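Local structure of tryptophan synthase alpha chain (Pyrococcus furiosus, 1GEQ) at residues D15-S20 / I227-R232; V72-R76 / S107-G111; G48-Q52 / G220-K225; A27-Y31 / L238-E243; T144-K150 / R185-I189. The protein cleaves indoleglycerol phosphate in an aldol reaction to indole and glyceraldehyde 3-phosphate, the alpha-subunit's share of the last step of tryptophan biosynthesis. All blocks are in the same frame, centred on the assembly; numbering follows the deposited sequence.

Contact 1. Residues D15-S20 / I227-R232; sequences DPDKQS and IGEKGR
R232, I227 and P16 carry most of this meeting between the start of one TIM-barrel helix, 18-28, and the end of another, 221-230. R232 (chi1 m, chi2 t, chi3 p) reaches back to D17, its NH1 forming a 2.5 Å salt bridge with D17 OD2. D17 is also the N-cap of the opposing helix: its OD1 accepts from S20 N (2.8 Å) and from S20 OG (2.8 Å), so one carboxylate serves both helix ends. G231, with positive phi (56°), ends the helical turn and brings R232 CG to 3.8 Å from P16 CG; the CA atoms of P16 and G231 are 6.0 Å apart. P16 follows a cis peptide bond, and its CD packs 3.9 Å from CG2 of I227 (m, t). One water donates to D15 OD2 (2.9 Å) and I227 O (3.0 Å), another to S20 OG (3.3 Å) and R232 O (2.6 Å). R57 of helix 49-60 holds D15 OD1, and F24 of helix 18-28 packs against P16 and I227.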
# COMPACT_ATOMS: atom_id res chain seq x y z
N ASP A 15 5.41 -9.72 9.32
CA ASP A 15 5.63 -8.96 10.55
C ASP A 15 4.50 -9.22 11.55
O ASP A 15 3.40 -8.69 11.39
CB ASP A 15 5.69 -7.46 10.23
CG ASP A 15 5.89 -6.59 11.46
OD1 ASP A 15 5.64 -5.37 11.37
OD2 ASP A 15 6.29 -7.11 12.52
N PRO A 16 4.76 -10.01 12.61
CA PRO A 16 5.99 -10.72 13.02
C PRO A 16 6.27 -12.03 12.28
O PRO A 16 7.39 -12.53 12.31
CB PRO A 16 5.76 -10.95 14.51
CG PRO A 16 4.30 -11.27 14.53
CD PRO A 16 3.72 -10.17 13.65
N ASP A 17 5.25 -12.59 11.65
CA ASP A 17 5.39 -13.84 10.90
C ASP A 17 4.27 -13.95 9.86
O ASP A 17 3.26 -13.27 9.97
CB ASP A 17 5.41 -15.05 11.86
CG ASP A 17 4.26 -15.04 12.85
OD1 ASP A 17 3.11 -15.26 12.44
OD2 ASP A 17 4.52 -14.80 14.05
N LYS A 18 4.46 -14.81 8.86
CA LYS A 18 3.46 -14.95 7.80
C LYS A 18 2.06 -15.34 8.26
O LYS A 18 1.07 -14.92 7.66
CB LYS A 18 3.95 -15.94 6.73
CG LYS A 18 3.98 -17.39 7.17
CD LYS A 18 4.35 -18.29 5.99
CE LYS A 18 4.17 -19.76 6.38
NZ LYS A 18 4.51 -20.67 5.25
N GLN A 19 1.98 -16.14 9.32
CA GLN A 19 0.68 -16.56 9.83
C GLN A 19 -0.05 -15.40 10.51
O GLN A 19 -1.26 -15.25 10.36
CB GLN A 19 0.84 -17.71 10.82
CG GLN A 19 -0.49 -18.31 11.25
CD GLN A 19 -1.24 -18.94 10.09
OE1 GLN A 19 -2.43 -18.69 9.90
NE2 GLN A 19 -0.55 -19.77 9.32
N SER A 20 0.68 -14.59 11.25
CA SER A 20 0.06 -13.46 11.93
C SER A 20 -0.45 -12.46 10.89
O SER A 20 -1.53 -11.91 11.04
CB SER A 20 1.07 -12.79 12.87
OG SER A 20 1.40 -13.66 13.94
N ILE A 227 1.46 -3.39 15.81
CA ILE A 227 2.03 -4.71 15.60
C ILE A 227 3.42 -4.82 16.22
O ILE A 227 3.75 -5.83 16.85
CB ILE A 227 2.08 -5.05 14.10
CG1 ILE A 227 0.64 -5.20 13.57
CG2 ILE A 227 2.89 -6.34 13.87
CD1 ILE A 227 0.54 -5.47 12.08
N GLY A 228 4.25 -3.79 16.05
CA GLY A 228 5.58 -3.84 16.63
C GLY A 228 5.53 -3.88 18.15
O GLY A 228 6.47 -4.32 18.81
N GLU A 229 4.42 -3.41 18.70
CA GLU A 229 4.25 -3.38 20.15
C GLU A 229 3.58 -4.62 20.73
O GLU A 229 4.00 -5.11 21.77
CB GLU A 229 3.44 -2.14 20.53
CG GLU A 229 3.23 -1.97 22.02
CD GLU A 229 2.30 -0.81 22.33
OE1 GLU A 229 1.96 -0.62 23.51
OE2 GLU A 229 1.92 -0.10 21.38
N LYS A 230 2.55 -5.13 20.05
CA LYS A 230 1.80 -6.30 20.52
C LYS A 230 2.15 -7.60 19.82
O LYS A 230 1.74 -8.68 20.26
CB LYS A 230 0.30 -6.04 20.36
CG LYS A 230 -0.21 -4.81 21.07
CD LYS A 230 -0.12 -4.94 22.57
CE LYS A 230 -0.79 -3.77 23.27
NZ LYS A 230 -0.85 -3.98 24.74
N GLY A 231 2.89 -7.51 18.72
CA GLY A 231 3.25 -8.71 18.00
C GLY A 231 2.05 -9.54 17.57
O GLY A 231 1.05 -9.01 17.09
N ARG A 232 2.15 -10.86 17.76
CA ARG A 232 1.09 -11.78 17.39
C ARG A 232 -0.26 -11.48 18.04
O ARG A 232 -1.30 -11.89 17.53
CB ARG A 232 1.51 -13.21 17.75
CG ARG A 232 2.89 -13.56 17.23
CD ARG A 232 3.30 -14.93 17.72
NE ARG A 232 2.49 -15.97 17.12
CZ ARG A 232 2.92 -16.79 16.16
NH1 ARG A 232 4.16 -16.68 15.71
NH2 ARG A 232 2.11 -17.71 15.66
O HOH W 1 5.64 -7.53 15.27
O HOH W 2 -1.49 -13.49 15.53

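Contact 2. Residues V72-R76 / S107-G111; sequences VKEFR and SGVDG
This is a helix-to-loop contact anchored by an arginine: the last turn of helix 65-76 lies against the turn that leads from helix 97-107 into strand 111-114. The approach is close, with the CA atoms of K73 and S107 5.0 Å apart. R76 (chi1 m, chi2 m, chi3 t) turns the edge of its guanidinium to the loop. Its NE donates to G108 O at 2.9 Å, its NH2 donates to the same G108 O at 3.1 Å, and NH2 also forms a 2.6 Å salt bridge with D110 OD1. G108 closes helix 97-107 in a Schellman motif with phi/psi of 117/12, angles that call for glycine; a CB here would moreover collide with R76 CG. In the TIM barrel this is where an alpha-helix hands the chain to its next beta-strand, and an arginine of helix 65-76 fastens that turn. Deeper in, V72 (chi1 t) points at the loop, its CG1 3.5 Å from S107 O and 4.2 Å from V109 CG2, with L37 of strand 35-38 and L85 of strand 83-87 behind the two valines. R76 NH1 bonds to the carbonyls of S79 and T81, and D110 OD1 also accepts from I83 N.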
# COMPACT_ATOMS: atom_id res chain seq x y z
N VAL A 72 -1.38 -14.07 0.34
CA VAL A 72 -2.44 -13.66 -0.57
C VAL A 72 -3.29 -14.85 -1.01
O VAL A 72 -4.51 -14.77 -1.05
CB VAL A 72 -1.87 -12.97 -1.83
CG1 VAL A 72 -2.99 -12.71 -2.83
CG2 VAL A 72 -1.18 -11.67 -1.44
N LYS A 73 -2.63 -15.96 -1.34
CA LYS A 73 -3.34 -17.15 -1.77
C LYS A 73 -4.32 -17.58 -0.69
O LYS A 73 -5.50 -17.80 -0.96
CB LYS A 73 -2.36 -18.28 -2.06
CG LYS A 73 -2.94 -19.40 -2.89
CD LYS A 73 -2.11 -20.66 -2.77
CE LYS A 73 -2.21 -21.25 -1.37
NZ LYS A 73 -0.90 -21.34 -0.69
N GLU A 74 -3.83 -17.69 0.54
CA GLU A 74 -4.67 -18.09 1.67
C GLU A 74 -5.79 -17.10 1.92
O GLU A 74 -6.92 -17.49 2.23
CB GLU A 74 -3.83 -18.25 2.93
CG GLU A 74 -3.07 -19.55 2.97
CD GLU A 74 -4.01 -20.74 3.03
OE1 GLU A 74 -3.75 -21.74 2.33
OE2 GLU A 74 -5.00 -20.67 3.79
N PHE A 75 -5.48 -15.82 1.79
CA PHE A 75 -6.47 -14.78 2.00
C PHE A 75 -7.57 -14.88 0.94
O PHE A 75 -8.75 -14.69 1.24
CB PHE A 75 -5.80 -13.41 1.91
CG PHE A 75 -6.74 -12.26 2.12
CD1 PHE A 75 -7.25 -11.97 3.38
CD2 PHE A 75 -7.12 -11.46 1.05
CE1 PHE A 75 -8.13 -10.90 3.57
CE2 PHE A 75 -7.99 -10.39 1.23
CZ PHE A 75 -8.49 -10.11 2.49
N ARG A 76 -7.16 -15.19 -0.29
CA ARG A 76 -8.09 -15.31 -1.40
C ARG A 76 -9.14 -16.40 -1.17
O ARG A 76 -10.20 -16.38 -1.79
CB ARG A 76 -7.32 -15.57 -2.70
CG ARG A 76 -6.78 -14.31 -3.33
CD ARG A 76 -7.93 -13.44 -3.82
NE ARG A 76 -7.49 -12.11 -4.25
CZ ARG A 76 -7.88 -10.98 -3.68
NH1 ARG A 76 -8.71 -11.01 -2.65
NH2 ARG A 76 -7.44 -9.81 -4.13
N SER A 107 -1.45 -15.78 -7.79
CA SER A 107 -1.81 -15.87 -6.38
C SER A 107 -3.08 -15.11 -6.02
O SER A 107 -3.71 -15.38 -4.99
CB SER A 107 -0.65 -15.35 -5.52
OG SER A 107 0.54 -16.05 -5.81
N GLY A 108 -3.46 -14.15 -6.87
CA GLY A 108 -4.66 -13.38 -6.61
C GLY A 108 -4.43 -11.89 -6.38
O GLY A 108 -5.34 -11.18 -5.94
N VAL A 109 -3.22 -11.42 -6.69
CA VAL A 109 -2.88 -10.00 -6.52
C VAL A 109 -3.57 -9.18 -7.61
O VAL A 109 -3.55 -9.55 -8.78
CB VAL A 109 -1.36 -9.78 -6.61
CG1 VAL A 109 -1.05 -8.28 -6.63
CG2 VAL A 109 -0.67 -10.45 -5.43
N ASP A 110 -4.16 -8.05 -7.23
CA ASP A 110 -4.86 -7.20 -8.20
C ASP A 110 -4.00 -6.08 -8.78
O ASP A 110 -4.04 -5.80 -9.98
CB ASP A 110 -6.11 -6.62 -7.56
CG ASP A 110 -7.01 -7.69 -7.00
OD1 ASP A 110 -7.08 -7.82 -5.76
OD2 ASP A 110 -7.64 -8.41 -7.80
N GLY A 111 -3.23 -5.43 -7.91
CA GLY A 111 -2.39 -4.34 -8.37
C GLY A 111 -1.01 -4.38 -7.76
O GLY A 111 -0.77 -5.10 -6.79

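Contact 3. Residues G48-Q52 / G220-K225; sequences GKTIQ and GSALVK
Two helices meet here by their first turns. G48 is the N-cap of helix 49-60, with phi/psi of -77/169, and Q52 N closes the opening turn on G48 O at 3.0 Å. Across from it, G220 (phi/psi -119/-72) leads from strand 216-219 into helix 221-230, its carbonyl O accepting from L223 N at 2.8 Å and from V224 N at 2.9 Å. The register is set by T50 and S221, whose CA atoms are 5.9 Å apart. T50 (chi1 m) faces the other helix, placing CG2 3.2 Å from V224 CG2 and 3.7 Å from S221 O. I51, with chi1 and chi2 both m, bends its end across so that CD1 comes 3.5 Å from V224 CG2. V224 CG2 (chi1 m) thus meets both side chains, and Y10 of strand 6-12 packs against both V224 and I51. In this TIM barrel the contact joins the helix following the catalytic loop to the one following the last strand; the side chain of I51 lies about 4 Å from that of D47, a proton acceptor. Its chemistry is chiefly methyl against methyl over 193 Å², so the two helix starts meet here by van der Waals contact, close to D47.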
# COMPACT_ATOMS: atom_id res chain seq x y z
N GLY A 48 9.07 5.83 6.10
CA GLY A 48 9.28 6.49 7.37
C GLY A 48 9.82 5.48 8.37
O GLY A 48 9.81 4.27 8.10
N LYS A 49 10.28 5.95 9.52
CA LYS A 49 10.86 5.08 10.54
C LYS A 49 10.00 3.90 10.98
O LYS A 49 10.48 2.77 11.04
CB LYS A 49 11.27 5.92 11.76
CG LYS A 49 11.70 5.12 12.99
CD LYS A 49 12.57 5.96 13.93
CE LYS A 49 12.31 5.64 15.40
NZ LYS A 49 11.08 6.31 15.92
N THR A 50 8.74 4.16 11.29
CA THR A 50 7.85 3.10 11.75
C THR A 50 7.81 1.94 10.75
O THR A 50 7.95 0.78 11.13
CB THR A 50 6.43 3.64 12.01
OG1 THR A 50 6.50 4.67 13.00
CG2 THR A 50 5.51 2.53 12.51
N ILE A 51 7.64 2.26 9.46
CA ILE A 51 7.58 1.22 8.44
C ILE A 51 8.94 0.54 8.25
O ILE A 51 9.00 -0.68 8.08
CB ILE A 51 7.07 1.79 7.09
CG1 ILE A 51 5.67 2.38 7.27
CG2 ILE A 51 7.02 0.70 6.03
CD1 ILE A 51 4.64 1.35 7.69
N GLN A 52 10.02 1.31 8.28
CA GLN A 52 11.36 0.73 8.12
C GLN A 52 11.58 -0.34 9.20
O GLN A 52 12.09 -1.42 8.91
CB GLN A 52 12.44 1.82 8.23
CG GLN A 52 12.43 2.88 7.12
CD GLN A 52 13.54 3.91 7.29
OE1 GLN A 52 13.71 4.81 6.46
NE2 GLN A 52 14.29 3.79 8.37
N GLY A 220 -1.29 3.01 7.55
CA GLY A 220 -0.18 2.10 7.69
C GLY A 220 0.59 2.21 8.99
O GLY A 220 0.48 1.32 9.83
N SER A 221 1.35 3.29 9.16
CA SER A 221 2.15 3.47 10.36
C SER A 221 1.35 3.33 11.65
O SER A 221 1.85 2.77 12.63
CB SER A 221 2.86 4.83 10.32
OG SER A 221 1.94 5.90 10.29
N ALA A 222 0.11 3.80 11.67
CA ALA A 222 -0.70 3.70 12.88
C ALA A 222 -1.00 2.25 13.23
O ALA A 222 -1.19 1.91 14.39
CB ALA A 222 -2.01 4.48 12.71
N LEU A 223 -1.02 1.38 12.23
CA LEU A 223 -1.30 -0.03 12.47
C LEU A 223 -0.01 -0.81 12.74
O LEU A 223 0.04 -1.62 13.67
CB LEU A 223 -2.01 -0.65 11.26
CG LEU A 223 -3.35 -0.03 10.85
CD1 LEU A 223 -3.85 -0.73 9.59
CD2 LEU A 223 -4.35 -0.15 11.98
N VAL A 224 1.01 -0.57 11.93
CA VAL A 224 2.26 -1.28 12.10
C VAL A 224 2.89 -0.97 13.46
O VAL A 224 3.60 -1.80 14.02
CB VAL A 224 3.25 -0.95 10.96
CG1 VAL A 224 2.65 -1.38 9.62
CG2 VAL A 224 3.55 0.52 10.95
N LYS A 225 2.63 0.22 13.99
CA LYS A 225 3.17 0.59 15.30
C LYS A 225 2.58 -0.33 16.36
O LYS A 225 3.27 -0.73 17.31
CB LYS A 225 2.81 2.04 15.63
CG LYS A 225 2.89 2.35 17.12
CD LYS A 225 2.43 3.77 17.41
CE LYS A 225 2.16 3.96 18.90
NZ LYS A 225 1.02 3.11 19.36

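Contact 4. Residues A27-Y31 / L238-E243; sequences ALDEY and LKKKVE
L28 and V242 form the apolar centre of this contact, in which the end of helix 18-28 packs against helix 235-246 on the outer layer of the TIM barrel. L28 (m, t) brings CD2 to 3.6 Å from V242 CG2 and 4.0 Å from L238 CB; the nearest CA pairs are L28 with K239 at 6.3 Å and Y31 with V242 at 7.5 Å. Beneath this cluster, P9 and L7 of strand 6-12 touch L28 and V242 respectively, while L223 of helix 221-230 packs on L238 and V242. V242 (chi1 t) sets CG1 3.6 Å from Y31 CB, and K239 (m, t, p) lays its aliphatic chain along 27-31, CD 4.1 Å from A27 CB and CE 3.8 Å from A27 O. Farther out, the E30 carboxylate lies near the K239 ammonium, too far for a salt bridge. Y31, with 92 Å² covered, reaches outward: with chi1 m and chi2 near 100°, its OH donates a short 2.5 Å hydrogen bond to E243 OE2.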
# COMPACT_ATOMS: atom_id res chain seq x y z
N ALA A 27 -8.88 -10.19 9.96
CA ALA A 27 -9.56 -9.40 10.97
C ALA A 27 -9.92 -7.99 10.49
O ALA A 27 -10.93 -7.42 10.92
CB ALA A 27 -8.71 -9.31 12.23
N LEU A 28 -9.11 -7.41 9.61
CA LEU A 28 -9.38 -6.06 9.12
C LEU A 28 -10.20 -6.01 7.83
O LEU A 28 -10.70 -4.95 7.44
CB LEU A 28 -8.06 -5.32 8.87
CG LEU A 28 -7.13 -5.08 10.06
CD1 LEU A 28 -5.83 -4.43 9.59
CD2 LEU A 28 -7.83 -4.21 11.08
N ASP A 29 -10.36 -7.16 7.18
CA ASP A 29 -11.10 -7.22 5.93
C ASP A 29 -12.48 -6.55 5.92
O ASP A 29 -12.81 -5.84 4.98
CB ASP A 29 -11.25 -8.67 5.48
CG ASP A 29 -11.63 -8.78 4.01
OD1 ASP A 29 -12.30 -9.76 3.64
OD2 ASP A 29 -11.24 -7.88 3.23
N GLU A 30 -13.27 -6.76 6.96
CA GLU A 30 -14.61 -6.17 6.99
C GLU A 30 -14.64 -4.64 7.03
O GLU A 30 -15.69 -4.04 6.82
CB GLU A 30 -15.43 -6.70 8.18
CG GLU A 30 -14.85 -6.38 9.54
CD GLU A 30 -15.85 -6.65 10.66
OE1 GLU A 30 -15.45 -7.25 11.68
OE2 GLU A 30 -17.02 -6.25 10.52
N TYR A 31 -13.50 -4.02 7.28
CA TYR A 31 -13.45 -2.56 7.33
C TYR A 31 -12.71 -1.98 6.13
O TYR A 31 -12.78 -0.78 5.88
CB TYR A 31 -12.73 -2.05 8.58
CG TYR A 31 -13.17 -2.62 9.90
CD1 TYR A 31 -12.44 -3.64 10.51
CD2 TYR A 31 -14.28 -2.11 10.57
CE1 TYR A 31 -12.79 -4.13 11.77
CE2 TYR A 31 -14.64 -2.59 11.83
CZ TYR A 31 -13.89 -3.60 12.42
OH TYR A 31 -14.24 -4.07 13.67
N LEU A 238 -5.80 -3.83 16.55
CA LEU A 238 -5.85 -3.32 15.19
C LEU A 238 -7.30 -2.97 14.83
O LEU A 238 -7.57 -1.91 14.27
CB LEU A 238 -5.30 -4.36 14.20
CG LEU A 238 -3.80 -4.68 14.30
CD1 LEU A 238 -3.45 -5.85 13.37
CD2 LEU A 238 -2.98 -3.44 13.94
N LYS A 239 -8.22 -3.87 15.17
CA LYS A 239 -9.63 -3.64 14.88
C LYS A 239 -10.12 -2.40 15.63
O LYS A 239 -10.83 -1.56 15.07
CB LYS A 239 -10.46 -4.86 15.30
CG LYS A 239 -9.97 -6.17 14.71
CD LYS A 239 -10.80 -7.38 15.16
CE LYS A 239 -12.20 -7.37 14.55
NZ LYS A 239 -13.27 -7.22 15.58
N LYS A 240 -9.72 -2.26 16.89
CA LYS A 240 -10.12 -1.12 17.69
C LYS A 240 -9.59 0.19 17.12
O LYS A 240 -10.27 1.21 17.16
CB LYS A 240 -9.66 -1.29 19.14
CG LYS A 240 -10.53 -2.26 19.92
CD LYS A 240 -11.87 -1.62 20.25
CE LYS A 240 -11.74 -0.70 21.46
NZ LYS A 240 -12.74 0.40 21.45
N LYS A 241 -8.38 0.16 16.57
CA LYS A 241 -7.81 1.37 15.99
C LYS A 241 -8.52 1.75 14.69
O LYS A 241 -8.81 2.93 14.46
CB LYS A 241 -6.30 1.17 15.75
CG LYS A 241 -5.63 2.30 14.99
CD LYS A 241 -6.02 3.69 15.50
CE LYS A 241 -5.07 4.23 16.55
NZ LYS A 241 -5.18 5.72 16.62
N VAL A 242 -8.81 0.77 13.84
CA VAL A 242 -9.51 1.05 12.59
C VAL A 242 -10.91 1.54 12.94
O VAL A 242 -11.43 2.46 12.31
CB VAL A 242 -9.61 -0.22 11.70
CG1 VAL A 242 -10.50 0.05 10.50
CG2 VAL A 242 -8.21 -0.63 11.23
N GLU A 243 -11.52 0.94 13.96
CA GLU A 243 -12.85 1.35 14.37
C GLU A 243 -12.84 2.82 14.78
O GLU A 243 -13.72 3.58 14.39
CB GLU A 243 -13.34 0.48 15.53
CG GLU A 243 -14.26 -0.63 15.07
CD GLU A 243 -14.55 -1.64 16.17
OE1 GLU A 243 -14.73 -1.24 17.33
OE2 GLU A 243 -14.61 -2.85 15.85

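Contact 5. Residues T144-K150 / R185-I189; sequences TPDERLK and RAKRI
A salt-bridge network tops the packing of two successive outer helices of the TIM barrel, 146-155 and 177-189. Their segments 146-150 and 185-189 cross at -50° with axes 9.9 Å apart at closest, and P145 is the N-cap of helix 146-155. The CA register runs D146 to R185 at 7.1 Å, L149 to A186 at 7.0 Å and K150 to I189 at 6.3 Å. D146 (chi1 m) divides its carboxylate between two arginines: OD2 takes a 2.7 Å hydrogen bond from R188 NH2, and OD1 a weak one of 3.4 Å from R185 NE. R185 NH1 is paired with D181, one turn earlier. Below, I189 (m, t) packs on helix 146-155, its CD1 3.6 Å from D146 CB and 4.2 Å from L149 CB, its CG2 3.3 Å from K150 CG. L149 CD1 reaches to 4.2 Å from A186 CA. The chemistry is thus layered: aliphatic side chains fill the interface, while D146 pairs firmly with R188 and weakly with R185, whose main partner is D181.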
# COMPACT_ATOMS: atom_id res chain seq x y z
N THR A 144 6.42 16.46 -6.48
CA THR A 144 6.04 16.03 -7.81
C THR A 144 5.31 17.19 -8.49
O THR A 144 4.31 17.67 -7.97
CB THR A 144 5.08 14.82 -7.75
OG1 THR A 144 5.73 13.71 -7.10
CG2 THR A 144 4.65 14.42 -9.17
N PRO A 145 5.80 17.68 -9.64
CA PRO A 145 5.15 18.79 -10.34
C PRO A 145 3.88 18.35 -11.08
O PRO A 145 3.70 17.18 -11.38
CB PRO A 145 6.23 19.27 -11.31
CG PRO A 145 6.94 17.98 -11.66
CD PRO A 145 7.07 17.31 -10.29
N ASP A 146 3.01 19.31 -11.38
CA ASP A 146 1.76 19.01 -12.09
C ASP A 146 1.98 18.21 -13.36
O ASP A 146 1.26 17.25 -13.64
CB ASP A 146 1.03 20.30 -12.46
CG ASP A 146 0.43 21.00 -11.26
OD1 ASP A 146 0.33 20.38 -10.19
OD2 ASP A 146 0.03 22.17 -11.40
N GLU A 147 2.97 18.61 -14.15
CA GLU A 147 3.25 17.93 -15.40
C GLU A 147 3.55 16.46 -15.19
O GLU A 147 3.10 15.62 -15.97
CB GLU A 147 4.42 18.59 -16.13
CG GLU A 147 4.36 20.11 -16.14
CD GLU A 147 4.78 20.70 -14.81
OE1 GLU A 147 5.96 20.54 -14.44
OE2 GLU A 147 3.93 21.32 -14.13
N ARG A 148 4.31 16.14 -14.14
CA ARG A 148 4.63 14.74 -13.87
C ARG A 148 3.42 13.99 -13.33
O ARG A 148 3.27 12.80 -13.58
CB ARG A 148 5.80 14.64 -12.88
CG ARG A 148 6.57 13.33 -13.00
CD ARG A 148 7.55 13.11 -11.85
NE ARG A 148 8.44 14.24 -11.60
CZ ARG A 148 9.37 14.68 -12.43
NH1 ARG A 148 9.56 14.09 -13.61
NH2 ARG A 148 10.13 15.72 -12.09
N LEU A 149 2.57 14.66 -12.56
CA LEU A 149 1.36 14.02 -12.04
C LEU A 149 0.49 13.54 -13.21
O LEU A 149 -0.12 12.48 -13.15
CB LEU A 149 0.55 15.00 -11.18
CG LEU A 149 0.82 14.96 -9.67
CD1 LEU A 149 0.07 16.10 -8.99
CD2 LEU A 149 0.38 13.62 -9.09
N LYS A 150 0.46 14.33 -14.28
CA LYS A 150 -0.33 13.98 -15.45
C LYS A 150 0.22 12.73 -16.12
O LYS A 150 -0.54 11.83 -16.50
CB LYS A 150 -0.33 15.12 -16.47
CG LYS A 150 -0.74 16.46 -15.91
CD LYS A 150 -0.78 17.50 -17.01
CE LYS A 150 -0.44 18.87 -16.45
NZ LYS A 150 -1.29 19.21 -15.27
N ARG A 185 -3.91 19.53 -5.80
CA ARG A 185 -3.36 19.50 -7.14
C ARG A 185 -3.72 18.20 -7.86
O ARG A 185 -4.12 18.21 -9.02
CB ARG A 185 -1.82 19.65 -7.09
CG ARG A 185 -1.35 21.10 -6.97
CD ARG A 185 0.03 21.21 -6.35
NE ARG A 185 0.97 20.23 -6.89
CZ ARG A 185 1.90 19.62 -6.17
NH1 ARG A 185 2.03 19.88 -4.88
NH2 ARG A 185 2.72 18.76 -6.74
N ALA A 186 -3.59 17.08 -7.15
CA ALA A 186 -3.90 15.79 -7.75
C ALA A 186 -5.36 15.66 -8.21
O ALA A 186 -5.62 15.18 -9.30
CB ALA A 186 -3.56 14.67 -6.77
N LYS A 187 -6.30 16.11 -7.38
CA LYS A 187 -7.72 16.02 -7.72
C LYS A 187 -8.05 16.89 -8.93
O LYS A 187 -9.04 16.65 -9.61
CB LYS A 187 -8.59 16.44 -6.53
CG LYS A 187 -8.47 15.53 -5.29
CD LYS A 187 -8.50 14.04 -5.66
CE LYS A 187 -9.67 13.69 -6.57
NZ LYS A 187 -10.96 13.49 -5.88
N ARG A 188 -7.19 17.86 -9.21
CA ARG A 188 -7.40 18.76 -10.34
C ARG A 188 -6.87 18.16 -11.63
O ARG A 188 -7.27 18.54 -12.73
CB ARG A 188 -6.66 20.08 -10.08
CG ARG A 188 -7.01 21.19 -11.03
CD ARG A 188 -6.07 22.37 -10.86
NE ARG A 188 -4.86 22.21 -11.65
CZ ARG A 188 -3.63 22.19 -11.16
NH1 ARG A 188 -3.42 22.32 -9.86
NH2 ARG A 188 -2.59 22.06 -11.98
N ILE A 189 -5.97 17.19 -11.49
CA ILE A 189 -5.34 16.57 -12.65
C ILE A 189 -5.70 15.13 -12.96
O ILE A 189 -5.93 14.79 -14.12
CB ILE A 189 -3.80 16.64 -12.49
CG1 ILE A 189 -3.35 18.09 -12.43
CG2 ILE A 189 -3.10 15.90 -13.64
CD1 ILE A 189 -1.87 18.27 -12.11

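Around the closed eight-stranded parallel sheet of this TIM barrel, four of the contacts join outer helices; contact 2 sets a helix against a helix-to-strand turn. Contacts 1, 3 and 4 each tie an early part of the chain to its last helices and so help close the ring: contacts 1 and 4 share helix 18-28, contacts 1 and 3 share helix 221-230, and their centres are 13 to 16 Å apart. Along the chain, contacts 1 and 4 alternate, contact 3 falls within both, and contacts 2 and 5 follow one another within contact 3. L223 and I227 both touch L238 of contact 4, and F75 of contact 2 packs on D29, whereas contact 5 stands apart, its centre about 37 Å from that of contact 1.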